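Local coordinates for 5-formyltetrahydrofolate cyclo-ligase family protein (Bacillus anthracis, PDB 2JCB) that probably catalyses the ATP- and magnesium-dependent cyclisation of 5-formyltetrahydrofolate to 5,10-methenyltetrahydrofolate in folate metabolism, at residues E22-L27 with L165-Q170; S94-S99 with A117-V122. One frame throughout, in Å; residues are numbered along the deposited sequence.

Contact 1 of 2, residues E22-L27 with L165-Q170; sequences EHMNSL and LAYSFQ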
loop_
_atom_site.group_PDB
_atom_site.type_symbol
_atom_site.label_atom_id
_atom_site.label_comp_id
_atom_site.label_asym_id
_atom_site.label_seq_id
_atom_site.Cartn_x
_atom_site.Cartn_y
_atom_site.Cartn_z
ATOM N N GLU A 22 -1.836 -15.936 5.194
ATOM C CA GLU A 22 -1.485 -17.017 6.134
ATOM C C GLU A 22 0.017 -17.006 6.372
ATOM O O GLU A 22 0.473 -17.106 7.509
ATOM C CB GLU A 22 -1.907 -18.365 5.573
ATOM C CG GLU A 22 -1.605 -19.545 6.455
ATOM C CD GLU A 22 -2.346 -20.795 6.001
ATOM O OE1 GLU A 22 -2.717 -20.856 4.801
ATOM O OE2 GLU A 22 -2.559 -21.712 6.829
ATOM N N HIS A 23 0.779 -16.853 5.293
ATOM C CA HIS A 23 2.219 -16.791 5.385
ATOM C C HIS A 23 2.614 -15.541 6.196
ATOM O O HIS A 23 3.449 -15.624 7.080
ATOM C CB HIS A 23 2.839 -16.792 3.984
ATOM C CG HIS A 23 4.324 -16.992 3.971
ATOM N ND1 HIS A 23 5.173 -16.365 4.861
ATOM C CD2 HIS A 23 5.114 -17.745 3.167
ATOM C CE1 HIS A 23 6.416 -16.742 4.622
ATOM N NE2 HIS A 23 6.411 -17.569 3.592
ATOM N N MET A 24 1.997 -14.403 5.905
ATOM C CA MET A 24 2.321 -13.152 6.581
ATOM C C MET A 24 2.046 -13.253 8.079
ATOM O O MET A 24 2.854 -12.836 8.899
ATOM C CB MET A 24 1.528 -11.985 5.992
ATOM C CG MET A 24 2.087 -10.649 6.379
ATOM S SD MET A 24 1.220 -9.422 5.437
ATOM C CE MET A 24 1.895 -9.569 3.823
ATOM N N ASN A 25 0.885 -13.797 8.406
ATOM C CA ASN A 25 0.510 -14.038 9.790
ATOM C C ASN A 25 1.454 -14.996 10.521
ATOM O O ASN A 25 1.579 -14.912 11.748
ATOM C CB ASN A 25 -0.937 -14.520 9.863
ATOM C CG ASN A 25 -1.928 -13.379 9.645
ATOM O OD1 ASN A 25 -1.682 -12.237 10.045
ATOM N ND2 ASN A 25 -3.062 -13.692 9.031
ATOM N N SER A 26 2.093 -15.916 9.797
ATOM C CA SER A 26 3.024 -16.823 10.432
ATOM C C SER A 26 4.399 -16.212 10.709
ATOM O O SER A 26 5.178 -16.836 11.460
ATOM C CB SER A 26 3.196 -18.125 9.618
ATOM O OG SER A 26 3.889 -17.813 8.409
ATOM N N LEU A 27 4.696 -15.043 10.125
ATOM C CA LEU A 27 6.006 -14.403 10.285
ATOM C C LEU A 27 6.368 -14.237 11.751
ATOM O O LEU A 27 5.582 -13.678 12.511
ATOM C CB LEU A 27 6.060 -13.019 9.648
ATOM C CG LEU A 27 6.456 -12.823 8.206
ATOM C CD1 LEU A 27 6.613 -11.285 8.007
ATOM C CD2 LEU A 27 7.704 -13.627 7.835
ATOM N N LEU A 165 5.551 -1.679 -1.160
ATOM C CA LEU A 165 6.515 -2.323 -0.269
ATOM C C LEU A 165 6.050 -3.757 -0.022
ATOM O O LEU A 165 4.875 -3.957 0.284
ATOM C CB LEU A 165 6.588 -1.526 1.043
ATOM C CG LEU A 165 6.804 -0.021 0.878
ATOM C CD1 LEU A 165 6.739 0.819 2.204
ATOM C CD2 LEU A 165 8.155 0.219 0.186
ATOM N N ALA A 166 6.942 -4.762 -0.120
ATOM C CA ALA A 166 6.554 -6.137 -0.007
ATOM C C ALA A 166 7.676 -6.996 0.517
ATOM O O ALA A 166 8.822 -6.776 0.177
ATOM C CB ALA A 166 6.064 -6.651 -1.333
ATOM N N TYR A 167 7.339 -7.988 1.336
ATOM C CA TYR A 167 8.301 -9.017 1.653
ATOM C C TYR A 167 8.441 -9.849 0.362
ATOM O O TYR A 167 7.498 -9.972 -0.453
ATOM C CB TYR A 167 7.748 -9.935 2.741
ATOM C CG TYR A 167 7.327 -9.206 3.973
ATOM C CD1 TYR A 167 8.292 -8.660 4.824
ATOM C CD2 TYR A 167 5.969 -9.136 4.365
ATOM C CE1 TYR A 167 7.923 -8.015 5.979
ATOM C CE2 TYR A 167 5.590 -8.494 5.565
ATOM C CZ TYR A 167 6.590 -7.934 6.359
ATOM O OH TYR A 167 6.353 -7.247 7.561
ATOM N N SER A 168 9.633 -10.391 0.158
ATOM C CA SER A 168 9.877 -11.154 -1.056
ATOM C C SER A 168 8.920 -12.343 -1.267
ATOM O O SER A 168 8.621 -12.685 -2.409
ATOM C CB SER A 168 11.360 -11.544 -1.181
ATOM O OG SER A 168 11.693 -12.492 -0.228
ATOM N N PHE A 169 8.431 -12.955 -0.182
ATOM C CA PHE A 169 7.449 -14.025 -0.282
ATOM C C PHE A 169 6.062 -13.543 -0.779
ATOM O O PHE A 169 5.203 -14.365 -1.081
ATOM C CB PHE A 169 7.311 -14.801 1.040
ATOM C CG PHE A 169 6.573 -14.034 2.122
ATOM C CD1 PHE A 169 5.167 -13.956 2.108
ATOM C CD2 PHE A 169 7.273 -13.407 3.166
ATOM C CE1 PHE A 169 4.463 -13.295 3.087
ATOM C CE2 PHE A 169 6.564 -12.719 4.172
ATOM C CZ PHE A 169 5.152 -12.641 4.108
ATOM N N GLN A 170 5.832 -12.233 -0.824
ATOM C CA GLN A 170 4.617 -11.713 -1.439
ATOM C C GLN A 170 4.731 -11.655 -2.935
ATOM O O GLN A 170 3.725 -11.463 -3.623
ATOM C CB GLN A 170 4.345 -10.306 -0.910
ATOM C CG GLN A 170 3.873 -10.258 0.530
ATOM C CD GLN A 170 3.691 -8.816 1.011
ATOM O OE1 GLN A 170 4.506 -8.266 1.725
ATOM N NE2 GLN A 170 2.539 -8.231 0.646
#
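His23 and Phe169 stack face to face where the C-terminal end of helix 6-26 packs on the loop after strand 161-165, with its 3-10 turn 168-170. That strand belongs to the central sheet of an alpha/beta fold, consistent with the Rossmann-like clan of the family. The two ring planes are 7° apart and their centroids 3.9 Å apart. ND1 of His23 lies over the centre of the Phe169 ring, and CD1 of Phe169 lies over the centre of the imidazole. CB of Phe169 adds a CH-pi contact over the same imidazole.

The leucine and methionine make the apolar contacts. CD1 of Leu27 sits over one face of the Tyr167 ring, 3.9 Å from its centroid. CD2 of Leu27 meets CE2 of Phe169, the two side chains tip to tip. CB of Met24 touches CZ of Phe169 at 4.1 Å. The methionine chain bends at chi3 (-75°), and CE comes to the edge of Tyr167, near CD2.

Hydrogen bonds hold several of these residues. Tyr167 OH is bonded to Asn63 O, and Asn63 ND2 to Met24 O. Gln170 NE2 is bonded to Val135 O. OE1 of Gln170 accepts a hydrogen bond from the backbone N of Tyr167 at 2.9 Å, with the donor above the carbonyl plane. Against this held amide, CE of Met24 lies 3.4 Å from CD of Gln170.

Contact 2 of 2, residues S94-S99 with A117-V122; sequences SFRQIS and ALTEEV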
loop_
_atom_site.group_PDB
_atom_site.type_symbol
_atom_site.label_atom_id
_atom_site.label_comp_id
_atom_site.label_asym_id
_atom_site.label_seq_id
_atom_site.Cartn_x
_atom_site.Cartn_y
_atom_site.Cartn_z
ATOM N N SER A 94 -10.715 8.906 0.225
ATOM C CA SER A 94 -10.429 10.307 0.415
ATOM C C SER A 94 -9.085 10.343 1.109
ATOM O O SER A 94 -8.989 10.042 2.310
ATOM C CB SER A 94 -11.478 10.939 1.314
ATOM O OG SER A 94 -11.187 12.297 1.613
ATOM N N PHE A 95 -8.040 10.737 0.390
ATOM C CA PHE A 95 -6.767 10.883 1.089
ATOM C C PHE A 95 -6.750 12.192 1.876
ATOM O O PHE A 95 -7.045 13.245 1.335
ATOM C CB PHE A 95 -5.611 10.785 0.117
ATOM C CG PHE A 95 -5.372 9.388 -0.303
ATOM C CD1 PHE A 95 -4.429 8.638 0.385
ATOM C CD2 PHE A 95 -6.088 8.817 -1.345
ATOM C CE1 PHE A 95 -4.190 7.259 0.046
ATOM C CE2 PHE A 95 -5.880 7.451 -1.714
ATOM C CZ PHE A 95 -4.938 6.670 -1.005
ATOM N N ARG A 96 -6.441 12.094 3.163
ATOM C CA ARG A 96 -6.511 13.274 4.008
ATOM C C ARG A 96 -5.247 13.469 4.780
ATOM O O ARG A 96 -4.656 12.517 5.260
ATOM C CB ARG A 96 -7.715 13.202 4.985
ATOM C CG ARG A 96 -9.033 12.706 4.331
ATOM C CD ARG A 96 -10.126 12.694 5.392
ATOM N NE ARG A 96 -10.607 14.047 5.649
ATOM C CZ ARG A 96 -11.563 14.633 4.955
ATOM N NH1 ARG A 96 -12.148 13.996 3.940
ATOM N NH2 ARG A 96 -11.928 15.845 5.272
ATOM N N GLN A 97 -4.832 14.717 4.902
ATOM C CA GLN A 97 -3.564 15.002 5.562
ATOM C C GLN A 97 -3.612 14.776 7.074
ATOM O O GLN A 97 -4.560 15.219 7.760
ATOM C CB GLN A 97 -3.108 16.430 5.265
ATOM C CG GLN A 97 -1.871 16.801 6.035
ATOM C CD GLN A 97 -1.377 18.222 5.791
ATOM O OE1 GLN A 97 -2.119 19.084 5.346
ATOM N NE2 GLN A 97 -0.097 18.449 6.073
ATOM N N ILE A 98 -2.553 14.161 7.569
ATOM C CA ILE A 98 -2.330 13.980 9.023
ATOM C C ILE A 98 -0.974 14.542 9.383
ATOM O O ILE A 98 0.015 14.262 8.685
ATOM C CB ILE A 98 -2.490 12.484 9.514
ATOM C CG1 ILE A 98 -1.582 11.449 8.800
ATOM C CG2 ILE A 98 -3.987 12.073 9.443
ATOM C CD1 ILE A 98 -1.361 10.065 9.592
ATOM N N SER A 99 -0.955 15.322 10.450
ATOM C CA SER A 99 0.255 15.917 11.001
ATOM C C SER A 99 0.713 15.171 12.255
ATOM O O SER A 99 1.862 15.295 12.693
ATOM C CB SER A 99 -0.019 17.363 11.356
ATOM O OG SER A 99 -0.460 18.089 10.228
ATOM N N ALA A 117 -13.460 15.495 10.483
ATOM C CA ALA A 117 -13.581 16.820 11.096
ATOM C C ALA A 117 -12.227 17.482 11.415
ATOM O O ALA A 117 -12.146 18.709 11.518
ATOM C CB ALA A 117 -14.458 16.747 12.346
ATOM N N LEU A 118 -11.172 16.657 11.516
ATOM C CA LEU A 118 -9.853 17.137 11.921
ATOM C C LEU A 118 -8.802 17.050 10.827
ATOM O O LEU A 118 -7.635 17.286 11.085
ATOM C CB LEU A 118 -9.365 16.376 13.157
ATOM C CG LEU A 118 -10.262 16.493 14.407
ATOM C CD1 LEU A 118 -9.629 15.700 15.542
ATOM C CD2 LEU A 118 -10.508 17.939 14.803
ATOM N N THR A 119 -9.199 16.700 9.613
ATOM C CA THR A 119 -8.217 16.488 8.557
ATOM C C THR A 119 -8.720 17.060 7.240
ATOM O O THR A 119 -9.947 17.211 7.051
ATOM C CB THR A 119 -7.915 14.972 8.391
ATOM O OG1 THR A 119 -9.133 14.252 8.132
ATOM C CG2 THR A 119 -7.218 14.401 9.646
ATOM N N GLU A 120 -7.786 17.393 6.338
ATOM C CA GLU A 120 -8.172 18.064 5.095
ATOM C C GLU A 120 -7.913 17.126 3.948
ATOM O O GLU A 120 -6.808 16.597 3.849
ATOM C CB GLU A 120 -7.394 19.364 4.905
ATOM C CG GLU A 120 -7.966 20.510 5.695
ATOM C CD GLU A 120 -7.066 21.746 5.712
ATOM O OE1 GLU A 120 -7.586 22.841 6.006
ATOM O OE2 GLU A 120 -5.849 21.615 5.442
ATOM N N GLU A 121 -8.920 16.929 3.095
ATOM C CA GLU A 121 -8.748 16.144 1.879
ATOM C C GLU A 121 -7.712 16.791 0.973
ATOM O O GLU A 121 -7.733 18.033 0.786
ATOM C CB GLU A 121 -10.043 16.101 1.087
ATOM C CG GLU A 121 -10.022 14.990 0.066
ATOM C CD GLU A 121 -11.365 14.827 -0.568
ATOM O OE1 GLU A 121 -11.747 15.712 -1.395
ATOM O OE2 GLU A 121 -12.055 13.847 -0.199
ATOM N N VAL A 122 -6.877 15.955 0.370
ATOM C CA VAL A 122 -5.874 16.396 -0.614
ATOM C C VAL A 122 -6.185 15.735 -1.969
ATOM O O VAL A 122 -6.354 14.521 -2.050
ATOM C CB VAL A 122 -4.423 16.101 -0.125
ATOM C CG1 VAL A 122 -3.399 16.531 -1.164
ATOM C CG2 VAL A 122 -4.144 16.851 1.154
HETATM O O HOH W 1 -8.237 12.202 -2.055
HETATM O O HOH W 2 -5.348 18.011 7.770
#
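Arg96 grips Thr119 side-on with two nitrogens. NE donates to Thr119 OG1 at 2.9 Å, and NH2 donates to Thr119 O at 3.0 Å. Both oxygens lie close to the guanidinium plane, though NH2 stands above the carbonyl plane of Thr119. The arginine chain bends at chi3 (77°), and its side chain crosses that of Thr119 at about a right angle. The backbone N of Glu121 lies over one guanidinium face, offset toward the rim.

Ser94 OG donates to Glu121 OE2 at 2.5 Å, on the anti lone pair. NH1 of Arg96 adds a weak bond to the same hydroxyl. NH1 and Glu121 OE2 are 4.1 Å apart, so the charges are near each other without a salt bridge.

In the backbone, Arg96 and Glu121 form an antiparallel non-hydrogen-bonded pair. Two backbone bonds flank it: Val122 N donates to Phe95 O, and Gln97 N to Glu120 O, both at 2.9 Å. Water 1 joins Phe95 N to Val122 O; water 2 joins Gln97 O to Glu120 N. CG2 of Thr119 packs beside CG2 of Ile98.

Farther out, Thr119 OG1 is also bonded to Ile115 O. On its other edge, strand 92-98 bonds to strand 80-87. Strand 120-121 is a short, weakly bonded, antiparallel edge strand, bridged in part by water, at one side of the mixed central sheet.

In the fold
Contact 1 and contact 2 lie on opposite sides of the chain's centre. Their centres are 30 Å apart and they do not touch. Both are partly buried, and they share no helix or strand. Contact 1 joins the end of helix 6-26 to a loop, and its cross-segment chemistry is aromatic and apolar. Contact 2 extends the central sheet to its outermost strand 120-121, with backbone bonds, charged side chains and bridging waters. Along the chain, contact 2 lies within the span that contact 1 closes. The side chain of Gln170 in contact 1 is about 11 Å from the bound ADP, and that of Phe95 in contact 2 about 13 Å.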